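Local coordinates for protein alpha-l-arabinofuranosidase (Gibberella zeae, PDB 2W5N) that hydrolyses alpha-L-arabinofuranosidic bonds as a family 93 exo-alpha-L-arabinanase, acting at the ends of arabinan chains, and folds as a six-bladed beta-propeller, at residues P33-D38 and F330-D335; G83-P88 and S110-D115; I121-S126 and F135-A140; S180-H185 and D200-D205; D316-T321 and S357-S362. All coordinates share one frame; numbering follows the deposited sequence. Where two conformers were deposited one is given.

Interaction 1. Residues P33-D38 and F330-D335; sequences PLELSD and FQKDPD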
# COMPACT_ATOMS: atom_id res chain seq x y z
N PRO A 33 0.90 -5.38 -5.26
CA PRO A 33 0.90 -6.82 -5.53
C PRO A 33 0.17 -7.65 -4.50
O PRO A 33 -0.08 -7.23 -3.38
CB PRO A 33 2.38 -7.16 -5.47
CG PRO A 33 2.92 -6.21 -4.40
CD PRO A 33 2.12 -4.93 -4.59
N LEU A 34 -0.13 -8.86 -4.91
CA LEU A 34 -0.74 -9.87 -4.05
C LEU A 34 -0.38 -11.30 -4.47
O LEU A 34 -0.48 -11.70 -5.66
CB LEU A 34 -2.26 -9.69 -4.04
CG LEU A 34 -3.07 -10.69 -3.22
CD1 LEU A 34 -2.80 -10.43 -1.74
CD2 LEU A 34 -4.57 -10.60 -3.56
N GLU A 35 0.01 -12.06 -3.47
CA GLU A 35 0.21 -13.49 -3.63
C GLU A 35 -0.99 -14.25 -3.07
O GLU A 35 -1.40 -14.09 -1.92
CB GLU A 35 1.47 -13.95 -2.90
CG GLU A 35 1.89 -15.35 -3.40
CD GLU A 35 3.03 -15.98 -2.61
OE1 GLU A 35 3.36 -15.49 -1.52
OE2 GLU A 35 3.61 -16.94 -3.13
N LEU A 36 -1.51 -15.11 -3.92
CA LEU A 36 -2.60 -16.01 -3.53
C LEU A 36 -2.04 -17.29 -2.95
O LEU A 36 -0.85 -17.59 -3.10
CB LEU A 36 -3.49 -16.33 -4.72
CG LEU A 36 -3.98 -15.09 -5.48
CD1 LEU A 36 -4.92 -15.56 -6.56
CD2 LEU A 36 -4.66 -14.11 -4.54
N SER A 37 -2.92 -18.06 -2.31
CA SER A 37 -2.47 -19.26 -1.58
C SER A 37 -1.92 -20.34 -2.51
O SER A 37 -1.17 -21.20 -2.10
CB SER A 37 -3.53 -19.82 -0.62
OG SER A 37 -4.65 -20.35 -1.30
N ASP A 38 -2.23 -20.22 -3.78
CA ASP A 38 -1.81 -21.21 -4.79
C ASP A 38 -0.55 -20.74 -5.52
O ASP A 38 -0.01 -21.40 -6.43
CB ASP A 38 -2.94 -21.52 -5.76
CG ASP A 38 -3.28 -20.35 -6.66
OD1 ASP A 38 -2.63 -19.28 -6.57
OD2 ASP A 38 -4.20 -20.52 -7.50
N PHE A 330 7.31 -13.66 -0.16
CA PHE A 330 6.81 -14.92 -0.72
C PHE A 330 6.53 -15.96 0.34
O PHE A 330 7.36 -16.32 1.18
CB PHE A 330 7.77 -15.50 -1.80
CG PHE A 330 7.71 -14.75 -3.12
CD1 PHE A 330 6.88 -15.17 -4.14
CD2 PHE A 330 8.43 -13.59 -3.29
CE1 PHE A 330 6.81 -14.46 -5.34
CE2 PHE A 330 8.39 -12.88 -4.50
CZ PHE A 330 7.58 -13.32 -5.51
N GLN A 331 5.33 -16.49 0.27
CA GLN A 331 4.90 -17.49 1.25
C GLN A 331 5.71 -18.79 1.27
O GLN A 331 5.86 -19.39 2.32
CB GLN A 331 3.42 -17.85 1.08
CG GLN A 331 3.05 -19.02 1.96
CD GLN A 331 1.55 -19.32 1.97
OE1 GLN A 331 0.98 -19.53 3.03
NE2 GLN A 331 0.94 -19.35 0.80
N LYS A 332 6.24 -19.20 0.13
CA LYS A 332 7.03 -20.45 0.06
C LYS A 332 8.50 -20.18 0.31
O LYS A 332 9.31 -21.09 0.40
CB LYS A 332 6.87 -21.21 -1.27
CG LYS A 332 5.56 -21.98 -1.36
CD LYS A 332 5.48 -22.83 -2.64
CE LYS A 332 5.58 -21.99 -3.89
NZ LYS A 332 4.60 -20.86 -3.92
N ASP A 333 8.85 -18.89 0.32
CA ASP A 333 10.25 -18.47 0.46
C ASP A 333 10.46 -17.08 1.04
O ASP A 333 10.56 -16.07 0.31
CB ASP A 333 11.01 -18.59 -0.86
CG ASP A 333 12.51 -18.61 -0.65
OD1 ASP A 333 12.95 -18.24 0.45
OD2 ASP A 333 13.26 -18.96 -1.59
N PRO A 334 10.61 -17.02 2.37
CA PRO A 334 10.76 -15.77 3.08
C PRO A 334 11.96 -14.95 2.67
O PRO A 334 12.03 -13.74 2.97
CB PRO A 334 10.88 -16.21 4.54
CG PRO A 334 10.14 -17.52 4.60
CD PRO A 334 10.43 -18.16 3.28
N ASP A 335 12.89 -15.59 2.00
CA ASP A 335 14.15 -14.95 1.60
C ASP A 335 13.92 -14.09 0.38
O ASP A 335 14.77 -13.32 -0.04
CB ASP A 335 15.24 -16.00 1.27
CG ASP A 335 16.65 -15.45 1.31
OD1 ASP A 335 16.94 -14.35 1.84
OD2 ASP A 335 17.53 -16.20 0.80
O HOH W 1 5.62 -18.31 -2.40
O HOH W 2 1.37 -19.07 -1.84
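A type I beta turn, Phe330 to Asp333, meets the side chain of Glu35 where two neighbouring blades of the beta-propeller come together. The key bond runs from the backbone N of Gln331 to Glu35 OE1, at 2.8 Å. It is nearly straight, with an angle of 167° at the hydrogen. OE1 receives it on its syn lone pair, the side of the other carboxylate oxygen. Glu35 reaches across because CG is anti to the backbone N (chi1 -164°) and the chain stays extended beyond it. Glu35 OE1 also lies 3.5 Å from Gln331 CB. Glu35 OE2 comes within 3.9 Å of Phe330 CD1, and the carboxylate is turned 72° from the plane of that ring.

A water continues the link on the side of OE2. It donates to Glu35 OE2 and accepts from Lys332 N at 2.8 Å and from Lys332 NZ at 3.1 Å. Lys332 curls back through its last two torsions, which leaves NZ 4.1 Å from Glu35 OE2. This is too long for a salt bridge, but the charges probably still attract. Both carboxylate oxygens are thus tied to the turn, one directly and one through water.

The contact lies at the surface. Strand 28-35 brings Glu35, which also packs on Leu328 of strand 326-330 and on Leu41 of strand 41-47. The Phe330 side chain touches Leu41 too, and Leu336 and Met338 of strand 336-341.

Interaction 2. Residues G83-P88 and S110-D115; sequences GLRYQP and SSIPSD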
# COMPACT_ATOMS: atom_id res chain seq x y z
N GLY A 83 -15.98 5.58 -11.87
CA GLY A 83 -14.70 4.89 -12.09
C GLY A 83 -14.07 4.51 -10.76
O GLY A 83 -14.43 5.02 -9.73
N LEU A 84 -13.13 3.58 -10.83
CA LEU A 84 -12.26 3.24 -9.71
C LEU A 84 -10.93 3.86 -10.00
O LEU A 84 -10.23 3.47 -10.95
CB LEU A 84 -12.14 1.74 -9.57
CG LEU A 84 -13.47 1.15 -9.19
CD1 LEU A 84 -13.28 -0.34 -9.09
CD2 LEU A 84 -14.03 1.73 -7.87
N ARG A 85 -10.61 4.90 -9.25
CA ARG A 85 -9.63 5.87 -9.71
C ARG A 85 -8.30 5.96 -8.94
O ARG A 85 -7.25 5.94 -9.53
CB ARG A 85 -10.31 7.25 -9.79
CG ARG A 85 -9.40 8.32 -10.39
CD ARG A 85 -10.13 9.65 -10.57
NE ARG A 85 -11.45 9.46 -11.17
CZ ARG A 85 -11.66 9.34 -12.47
NH1 ARG A 85 -10.65 9.50 -13.33
NH2 ARG A 85 -12.89 9.20 -12.91
N TYR A 86 -8.36 5.94 -7.62
CA TYR A 86 -7.14 6.13 -6.78
C TYR A 86 -6.95 4.95 -5.81
O TYR A 86 -7.88 4.32 -5.36
CB TYR A 86 -7.18 7.41 -5.95
CG TYR A 86 -6.96 8.71 -6.69
CD1 TYR A 86 -6.40 8.75 -7.94
CD2 TYR A 86 -7.23 9.90 -6.07
CE1 TYR A 86 -6.18 9.97 -8.58
CE2 TYR A 86 -7.02 11.11 -6.66
CZ TYR A 86 -6.52 11.16 -7.90
OH TYR A 86 -6.30 12.43 -8.42
N GLN A 87 -5.70 4.68 -5.52
CA GLN A 87 -5.29 4.01 -4.31
C GLN A 87 -5.85 2.60 -4.12
O GLN A 87 -6.30 2.26 -3.04
CB GLN A 87 -5.62 4.88 -3.13
CG GLN A 87 -4.84 6.15 -3.09
CD GLN A 87 -5.66 7.41 -2.82
OE1 GLN A 87 -6.71 7.37 -2.17
NE2 GLN A 87 -5.14 8.56 -3.33
N PRO A 88 -5.76 1.77 -5.15
CA PRO A 88 -6.17 0.36 -5.06
C PRO A 88 -5.36 -0.39 -4.03
O PRO A 88 -4.25 -0.02 -3.72
CB PRO A 88 -5.89 -0.17 -6.46
CG PRO A 88 -4.78 0.66 -6.96
CD PRO A 88 -5.12 2.06 -6.45
N SER A 110 -10.51 3.80 -4.23
CA SER A 110 -11.39 4.96 -4.21
C SER A 110 -12.03 5.24 -5.56
O SER A 110 -11.36 5.49 -6.57
CB SER A 110 -10.62 6.19 -3.70
OG SER A 110 -11.53 7.25 -3.43
N SER A 111 -13.34 5.19 -5.53
CA SER A 111 -14.21 5.65 -6.61
C SER A 111 -14.40 7.18 -6.55
O SER A 111 -14.84 7.74 -5.53
CB SER A 111 -15.58 4.96 -6.58
OG SER A 111 -16.35 5.25 -7.75
N ILE A 112 -14.11 7.81 -7.68
CA ILE A 112 -13.98 9.30 -7.82
C ILE A 112 -14.45 9.76 -9.20
O ILE A 112 -13.98 9.22 -10.19
CB ILE A 112 -12.50 9.78 -7.66
CG1 ILE A 112 -11.87 9.23 -6.37
CG2 ILE A 112 -12.39 11.35 -7.70
CD1 ILE A 112 -10.36 9.41 -6.28
N PRO A 113 -15.36 10.74 -9.28
CA PRO A 113 -15.70 11.34 -10.57
C PRO A 113 -14.50 12.03 -11.16
O PRO A 113 -13.58 12.47 -10.45
CB PRO A 113 -16.79 12.38 -10.23
CG PRO A 113 -16.69 12.62 -8.79
CD PRO A 113 -16.06 11.39 -8.15
N SER A 114 -14.53 12.16 -12.47
CA SER A 114 -13.37 12.71 -13.21
C SER A 114 -12.99 14.09 -12.72
O SER A 114 -11.81 14.46 -12.63
CB SER A 114 -13.68 12.77 -14.71
OG SER A 114 -14.09 11.50 -15.12
N ASP A 115 -14.01 14.80 -12.29
CA ASP A 115 -13.83 16.17 -11.74
C ASP A 115 -13.29 16.22 -10.31
O ASP A 115 -13.07 17.28 -9.75
CB ASP A 115 -15.12 16.99 -11.90
CG ASP A 115 -16.16 16.72 -10.81
OD1 ASP A 115 -16.05 15.73 -10.03
OD2 ASP A 115 -17.12 17.52 -10.77
O HOH W 3 -9.16 8.70 -2.59
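Arg85 and Ile112 form the tight part of this contact. The Arg85 guanidinium grips Ile112 O side-on with two nitrogens, NE at 2.7 Å and NH2 at 2.9 Å. The oxygen lies in the guanidinium plane. A bend at chi3 (-46°) turns the group toward it. The Arg85 CD methylene rests 3.8 Å from Ile112 CB. NH1 makes a salt bridge with Glu51. Nearby, Ser111 OG donates to Gly83 O at 2.8 Å.

The looser side is that of exposed Ser114. It lays its CA over one face of the guanidinium, while its OG bonds to Glu51. The other end is buried but joined through water, which links Gln87 OE1 at 2.8 Å to Ser110 OG at 2.9 Å. OE1 also accepts from Glu156 N, and Gln87 NE2 binds a glycerol, probably from the crystallisation liquor.

In the backbone, Ser110 O accepts from both Arg85 N and Tyr86 N, and Ser110 N returns a bond to Tyr86 O. Two residues facing one make a classic beta bulge, here where the chain enters inner strand 87-92 of a propeller blade.

Interaction 3. Residues I121-S126 and F135-A140; sequences IEVYAS and FVSHVA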
# COMPACT_ATOMS: atom_id res chain seq x y z
N ILE A 121 -14.36 5.13 -0.80
CA ILE A 121 -13.64 3.87 -0.60
C ILE A 121 -14.64 2.73 -0.65
O ILE A 121 -15.55 2.63 0.17
CB ILE A 121 -12.88 3.84 0.74
CG1 ILE A 121 -11.79 4.91 0.73
CG2 ILE A 121 -12.30 2.42 1.02
CD1 ILE A 121 -11.05 5.08 2.09
N GLU A 122 -14.40 1.90 -1.63
CA GLU A 122 -15.16 0.69 -1.91
C GLU A 122 -14.38 -0.57 -1.58
O GLU A 122 -13.14 -0.58 -1.50
CB GLU A 122 -15.47 0.64 -3.42
CG GLU A 122 -15.98 1.94 -3.99
CD GLU A 122 -17.43 2.19 -3.68
OE1 GLU A 122 -17.83 2.12 -2.48
OE2 GLU A 122 -18.19 2.42 -4.66
N VAL A 123 -15.14 -1.64 -1.51
CA VAL A 123 -14.64 -3.01 -1.54
C VAL A 123 -15.33 -3.82 -2.64
O VAL A 123 -16.56 -3.85 -2.75
CB VAL A 123 -14.80 -3.68 -0.13
CG1 VAL A 123 -14.42 -5.19 -0.19
CG2 VAL A 123 -13.99 -2.94 0.89
N TYR A 124 -14.48 -4.43 -3.47
CA TYR A 124 -14.87 -5.42 -4.48
C TYR A 124 -14.24 -6.77 -4.16
O TYR A 124 -13.22 -6.83 -3.47
CB TYR A 124 -14.47 -4.97 -5.88
CG TYR A 124 -15.40 -3.94 -6.44
CD1 TYR A 124 -15.37 -2.62 -5.99
CD2 TYR A 124 -16.33 -4.28 -7.44
CE1 TYR A 124 -16.25 -1.66 -6.51
CE2 TYR A 124 -17.20 -3.32 -7.96
CZ TYR A 124 -17.18 -2.03 -7.47
OH TYR A 124 -18.05 -1.08 -8.01
N ALA A 125 -14.87 -7.84 -4.65
CA ALA A 125 -14.39 -9.20 -4.35
C ALA A 125 -14.43 -10.09 -5.56
O ALA A 125 -15.32 -9.97 -6.41
CB ALA A 125 -15.22 -9.83 -3.21
N SER A 126 -13.44 -10.97 -5.62
CA SER A 126 -13.31 -12.00 -6.65
C SER A 126 -13.31 -13.35 -6.01
O SER A 126 -12.53 -13.63 -5.14
CB SER A 126 -12.02 -11.87 -7.41
OG SER A 126 -11.89 -12.96 -8.32
N PHE A 135 -19.18 -6.07 -6.68
CA PHE A 135 -19.22 -4.99 -5.68
C PHE A 135 -19.64 -5.61 -4.37
O PHE A 135 -20.61 -6.40 -4.30
CB PHE A 135 -20.21 -3.89 -6.07
CG PHE A 135 -20.47 -2.89 -4.98
CD1 PHE A 135 -19.48 -2.02 -4.59
CD2 PHE A 135 -21.73 -2.78 -4.40
CE1 PHE A 135 -19.71 -1.09 -3.61
CE2 PHE A 135 -21.98 -1.86 -3.43
CZ PHE A 135 -20.95 -0.99 -3.02
N VAL A 136 -18.92 -5.25 -3.32
CA VAL A 136 -19.26 -5.70 -1.96
C VAL A 136 -19.93 -4.64 -1.09
O VAL A 136 -21.06 -4.81 -0.64
CB VAL A 136 -18.05 -6.29 -1.19
CG1 VAL A 136 -18.51 -6.82 0.15
CG2 VAL A 136 -17.40 -7.45 -1.97
N SER A 137 -19.22 -3.57 -0.85
CA SER A 137 -19.74 -2.50 -0.01
C SER A 137 -19.03 -1.18 -0.15
O SER A 137 -17.86 -1.11 -0.52
CB SER A 137 -19.67 -2.90 1.46
OG SER A 137 -18.34 -3.20 1.76
N HIS A 138 -19.80 -0.14 0.20
CA HIS A 138 -19.29 1.24 0.29
C HIS A 138 -18.84 1.43 1.71
O HIS A 138 -19.63 1.26 2.61
CB HIS A 138 -20.41 2.26 0.05
CG HIS A 138 -21.04 2.20 -1.30
ND1 HIS A 138 -20.33 2.37 -2.46
CD2 HIS A 138 -22.34 2.07 -1.68
CE1 HIS A 138 -21.14 2.31 -3.50
NE2 HIS A 138 -22.37 2.13 -3.05
N VAL A 139 -17.59 1.81 1.90
CA VAL A 139 -17.03 1.94 3.25
C VAL A 139 -17.06 3.38 3.75
O VAL A 139 -17.57 3.68 4.83
CB VAL A 139 -15.60 1.41 3.33
CG1 VAL A 139 -15.14 1.46 4.77
CG2 VAL A 139 -15.52 -0.06 2.73
N ALA A 140 -16.54 4.30 2.95
CA ALA A 140 -16.37 5.72 3.37
C ALA A 140 -16.49 6.70 2.22
O ALA A 140 -15.74 6.65 1.26
CB ALA A 140 -15.04 5.91 4.06
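The ring of Tyr124 takes Phe135 on one face. The two residues lie on the outer antiparallel hairpin of a propeller blade, which carries two classic beta bulges. Phe135 CA sits 3.8 Å from the Tyr124 ring centroid in a CH-pi contact. The edge of the Phe135 ring also turns to this face. The pair is edge-to-face, with centroids 5.4 Å apart and planes at 62°. Phe135 CZ then lies over the centre of the His138 ring. At the edge of that ring, His138 ND1 donates to Glu122 OE1 in a short bond of 2.5 Å. The bond uses the syn lone pair of OE1, and carboxylate and imidazole are nearly coplanar, 18° apart. A bend at chi2 (-78°) lays the Glu122 carboxylate alongside the histidine. Asn80 ND2 holds OE2.

In the bulges, Val136 and Ser137 face Val123, and Val139 and Ala140 face Ile121. Val123 O takes bonds from Val136 N at 2.8 Å and Ser137 N at 3.3 Å.

Away from these rings, Val123 and Val139 pack on Leu168 of the next blade, and their CG2 atoms are 3.7 Å apart. Ala125 CB and Val136 CG2 are in tight contact at 3.5 Å.

Interaction 4. Residues S180-H185 and D200-D205; sequences SQKLVH and DTKYAD. With EDO (1,2-ethanediol), chain B.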
# COMPACT_ATOMS: atom_id res chain seq x y z
N SER A 180 -6.65 18.59 9.98
CA SER A 180 -7.07 18.61 8.56
C SER A 180 -7.16 17.22 7.98
O SER A 180 -7.89 16.96 7.05
CB SER A 180 -6.17 19.47 7.67
OG SER A 180 -4.86 18.91 7.54
N GLN A 181 -6.38 16.34 8.58
CA GLN A 181 -6.38 14.90 8.21
C GLN A 181 -5.94 14.04 9.38
O GLN A 181 -5.01 14.42 10.12
CB GLN A 181 -5.46 14.63 7.01
CG GLN A 181 -5.53 13.19 6.49
CD GLN A 181 -4.87 12.98 5.11
OE1 GLN A 181 -5.50 13.21 4.10
NE2 GLN A 181 -3.63 12.51 5.09
N LYS A 182 -6.63 12.93 9.55
CA LYS A 182 -6.32 11.92 10.57
C LYS A 182 -6.21 10.56 9.92
O LYS A 182 -6.77 10.34 8.88
CB LYS A 182 -7.41 11.87 11.66
CG LYS A 182 -7.63 13.19 12.36
CD LYS A 182 -8.45 12.94 13.57
CE LYS A 182 -9.89 12.84 13.17
NZ LYS A 182 -10.77 12.55 14.39
N LEU A 183 -5.49 9.68 10.59
CA LEU A 183 -5.44 8.26 10.23
C LEU A 183 -6.48 7.55 11.07
O LEU A 183 -6.58 7.75 12.28
CB LEU A 183 -4.02 7.69 10.46
CG LEU A 183 -2.98 8.02 9.38
CD1 LEU A 183 -1.53 7.74 9.90
CD2 LEU A 183 -3.25 7.24 8.07
N VAL A 184 -7.28 6.76 10.40
CA VAL A 184 -8.46 6.15 11.01
C VAL A 184 -8.73 4.76 10.49
O VAL A 184 -8.16 4.33 9.50
CB VAL A 184 -9.70 6.98 10.75
CG1 VAL A 184 -9.41 8.46 11.08
CG2 VAL A 184 -10.24 6.79 9.30
N HIS A 185 -9.58 4.06 11.17
CA HIS A 185 -10.02 2.74 10.66
C HIS A 185 -11.44 2.43 11.01
O HIS A 185 -12.07 3.06 11.87
CB HIS A 185 -9.10 1.62 11.16
CG HIS A 185 -9.39 1.18 12.56
ND1 HIS A 185 -8.61 1.56 13.63
CD2 HIS A 185 -10.34 0.36 13.06
CE1 HIS A 185 -9.09 0.99 14.74
NE2 HIS A 185 -10.15 0.26 14.41
N ASP A 200 -6.65 6.36 14.56
CA ASP A 200 -5.40 5.60 14.72
C ASP A 200 -4.21 6.50 15.06
O ASP A 200 -3.27 6.13 15.78
CB ASP A 200 -5.09 4.82 13.42
CG ASP A 200 -6.13 3.77 13.11
OD1 ASP A 200 -6.63 3.11 14.08
OD2 ASP A 200 -6.44 3.57 11.90
N THR A 201 -4.22 7.68 14.45
CA THR A 201 -3.13 8.62 14.59
C THR A 201 -3.56 10.02 14.18
O THR A 201 -4.21 10.23 13.15
CB THR A 201 -1.87 8.21 13.76
OG1 THR A 201 -1.12 7.20 14.47
CG2 THR A 201 -0.96 9.41 13.57
N LYS A 202 -3.20 10.97 15.03
CA LYS A 202 -3.55 12.39 14.79
C LYS A 202 -2.55 13.30 15.50
O LYS A 202 -1.97 12.94 16.54
CB LYS A 202 -4.98 12.67 15.24
CG LYS A 202 -5.15 12.54 16.74
CD LYS A 202 -6.54 12.94 17.17
CE LYS A 202 -6.71 12.78 18.71
NZ LYS A 202 -8.14 12.93 19.14
N TYR A 203 -2.34 14.46 14.90
CA TYR A 203 -1.30 15.39 15.34
C TYR A 203 -1.84 16.80 15.58
O TYR A 203 -2.56 17.33 14.76
CB TYR A 203 -0.18 15.41 14.33
CG TYR A 203 0.68 14.18 14.40
CD1 TYR A 203 1.44 13.95 15.52
CD2 TYR A 203 0.67 13.21 13.40
CE1 TYR A 203 2.22 12.78 15.64
CE2 TYR A 203 1.43 12.07 13.50
CZ TYR A 203 2.19 11.85 14.65
OH TYR A 203 2.97 10.74 14.75
N ALA A 204 -1.46 17.37 16.72
CA ALA A 204 -2.01 18.63 17.18
C ALA A 204 -1.48 19.85 16.42
O ALA A 204 -1.00 20.83 17.01
CB ALA A 204 -1.81 18.80 18.66
N ASP A 205 -1.54 19.74 15.12
CA ASP A 205 -1.35 20.89 14.21
C ASP A 205 -2.29 20.74 13.04
O ASP A 205 -2.25 19.71 12.35
CB ASP A 205 0.06 20.97 13.65
CG ASP A 205 0.31 22.25 12.89
OD1 ASP A 205 -0.20 22.40 11.77
OD2 ASP A 205 1.04 23.15 13.40
C1 EDO B . -13.44 9.57 13.79
O1 EDO B . -12.35 10.36 13.31
C2 EDO B . -13.79 9.94 15.22
O2 EDO B . -14.48 11.19 15.10
O HOH W 4 -3.76 17.67 11.35
O HOH W 5 -3.58 15.00 12.39
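Leu183 pairs with Thr201 between antiparallel strands, its N donating to Thr201 O at 2.9 Å. Leu183 O accepts from Asp200 N at 2.7 Å and also from Thr201 N, both from one face of its plane. This is a classic beta bulge. It pushes Asp200 toward the partner strand, where His185 ND1 donates to Asp200 OD1 at 2.6 Å. The bond lies in the imidazole plane and uses the syn lone pair, and ring and carboxylate are 10° apart. His185 holds its ring between the backbone N and carbonyl carbon (chi1 79°), which puts it beside Asp200, and chi2 (-103°) turns ND1 to the acid.

The hairpin of strands 182-188 and 198-201 is the outer half of a propeller blade. On one side Leu183 CD1 packs 3.9 Å from Thr201 CB, over Pro210 and Tyr225 of the following blade. On the other, Lys182 and Lys202 run side by side, with Lys182 CD 3.9 Å from Lys202 CB. Lys182 NZ makes salt bridges with Asp199 and Asp175 and donates to an ethanediol, probably from the crystallisation liquor, at O1, 2.9 Å away.

Interaction 5. Residues D316-T321 and S357-S362; sequences DVPQPT and SVVRLS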
# COMPACT_ATOMS: atom_id res chain seq x y z
N ASP A 316 20.81 -1.22 -0.50
CA ASP A 316 20.51 -0.95 -1.91
C ASP A 316 19.80 -2.11 -2.56
O ASP A 316 20.09 -3.27 -2.29
CB ASP A 316 21.76 -0.65 -2.71
CG ASP A 316 22.39 0.66 -2.31
OD1 ASP A 316 21.65 1.64 -2.10
OD2 ASP A 316 23.60 0.72 -2.25
N VAL A 317 18.87 -1.78 -3.45
CA VAL A 317 18.23 -2.77 -4.33
C VAL A 317 18.17 -2.22 -5.79
O VAL A 317 18.45 -1.04 -6.01
CB VAL A 317 16.85 -3.13 -3.87
CG1 VAL A 317 16.93 -3.88 -2.50
CG2 VAL A 317 16.03 -1.86 -3.72
N PRO A 318 17.85 -3.06 -6.77
CA PRO A 318 17.88 -2.63 -8.18
C PRO A 318 16.61 -1.97 -8.70
O PRO A 318 16.59 -1.42 -9.80
CB PRO A 318 18.05 -3.96 -8.91
CG PRO A 318 17.34 -4.90 -8.10
CD PRO A 318 17.70 -4.51 -6.67
N GLN A 319 15.58 -2.00 -7.88
CA GLN A 319 14.28 -1.38 -8.24
C GLN A 319 14.30 0.13 -7.93
O GLN A 319 14.66 0.55 -6.83
CB GLN A 319 13.16 -2.09 -7.48
CG GLN A 319 11.75 -1.64 -7.86
CD GLN A 319 11.29 -2.08 -9.27
OE1 GLN A 319 11.84 -3.01 -9.87
NE2 GLN A 319 10.30 -1.36 -9.81
N PRO A 320 13.87 0.94 -8.88
CA PRO A 320 14.01 2.38 -8.72
C PRO A 320 13.02 2.97 -7.74
O PRO A 320 12.04 2.36 -7.39
CB PRO A 320 13.76 2.91 -10.15
CG PRO A 320 12.86 1.88 -10.76
CD PRO A 320 13.47 0.58 -10.25
N THR A 321 13.36 4.15 -7.28
CA THR A 321 12.43 4.95 -6.42
C THR A 321 11.10 5.15 -7.14
O THR A 321 11.05 5.44 -8.34
CB THR A 321 13.03 6.32 -6.11
OG1 THR A 321 14.29 6.13 -5.44
CG2 THR A 321 12.07 7.17 -5.25
N SER A 357 10.92 -5.98 -9.27
CA SER A 357 12.13 -6.79 -9.10
C SER A 357 11.86 -7.74 -7.97
O SER A 357 11.07 -7.42 -7.06
CB SER A 357 13.33 -5.93 -8.69
OG SER A 357 13.63 -4.91 -9.61
N VAL A 358 12.51 -8.88 -8.01
CA VAL A 358 12.52 -9.80 -6.85
C VAL A 358 13.97 -10.03 -6.48
O VAL A 358 14.81 -10.41 -7.31
CB VAL A 358 11.86 -11.16 -7.15
CG1 VAL A 358 12.17 -12.24 -6.05
CG2 VAL A 358 10.36 -11.04 -7.32
N VAL A 359 14.24 -9.73 -5.22
CA VAL A 359 15.56 -9.85 -4.59
C VAL A 359 15.57 -10.93 -3.55
O VAL A 359 14.54 -11.35 -3.09
CB VAL A 359 16.06 -8.51 -3.98
CG1 VAL A 359 16.16 -7.46 -5.09
CG2 VAL A 359 15.19 -8.03 -2.82
N ARG A 360 16.76 -11.44 -3.27
CA ARG A 360 16.95 -12.36 -2.16
C ARG A 360 17.55 -11.59 -1.01
O ARG A 360 18.60 -10.99 -1.14
CB ARG A 360 17.87 -13.51 -2.57
CG ARG A 360 17.89 -14.66 -1.60
CD ARG A 360 18.60 -15.93 -2.20
NE ARG A 360 17.84 -16.66 -3.21
CZ ARG A 360 16.82 -17.46 -2.91
NH1 ARG A 360 16.45 -17.55 -1.64
NH2 ARG A 360 16.14 -18.12 -3.85
N LEU A 361 16.90 -11.63 0.14
CA LEU A 361 17.33 -10.86 1.31
C LEU A 361 18.70 -11.30 1.78
O LEU A 361 19.55 -10.48 2.18
CB LEU A 361 16.31 -10.91 2.44
CG LEU A 361 15.03 -10.13 2.12
CD1 LEU A 361 13.97 -10.35 3.16
CD2 LEU A 361 15.35 -8.62 1.94
N SER A 362 18.95 -12.60 1.63
CA SER A 362 20.26 -13.15 2.03
C SER A 362 21.40 -12.61 1.21
O SER A 362 22.56 -12.62 1.65
CB SER A 362 20.32 -14.66 1.98
OG SER A 362 19.99 -15.09 0.67
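Gln319 sends CG anti to its own N (chi1 -175°) and then bends at chi2 (70°), which brings its amide oxygen back to Ser357. Ser357 answers with OG beside its backbone N (chi1 -58°), pointing at the loop. The two polar ends meet in one short bond. Ser357 OG donates to Gln319 OE1 at 2.6 Å, in the carbonyl plane and on a lone pair of the oxygen. Gln319 CB also lies 3.6 Å from Ser357 OG. The backbone N of Ser357 is 3.2 Å from Gln319 OE1, but its N-H points elsewhere, so no bond forms.

Beside this pair is a small apolar patch. Pro318 CD touches Val359 CG1 at 3.7 Å, the two side chains crossing at a slant. Val317 CG1 is further off, 4.5 Å from Val359 CG1. Both valines also pack on Val364 of the C-terminal helix.

The loop comes after strand 312-315, the outer strand of one blade. Strand 354-360 belongs to the next, whose outermost strand, 11-17, comes from the N-terminus. Asn13 of that strand gives its N to Ser357 OG and its ND2 to Pro318 O.

Gln319 NE2 bonds to Ser355 OG, so both ends of the amide are engaged and its rotation is probably fixed. Ser357 OG both donates and accepts. The buried hydroxyl therefore links the loop to both the C-terminal and the N-terminal strand.

The five contacts are spread round a six-bladed propeller of four-stranded antiparallel sheets. Interactions 2 and 3 share one blade, through neighbouring strands 105-111 and 119-126. Their centres are about 13 Å apart, and they touch. Interaction 4 lies in the following blade, about 23 Å between centres from each of them. Interactions 1 and 5 are about 16 Å apart between centres. They meet in the last blade, where Asp335 probably hydrogen-bonds to Leu361 and Ser362. Along the chain, interactions 2, 3 and 4 come in order between the two halves of interaction 1, whose segments alternate with those of interaction 5. Interaction 1 spans the first and last blades, the last completed by N-terminal strand 11-17.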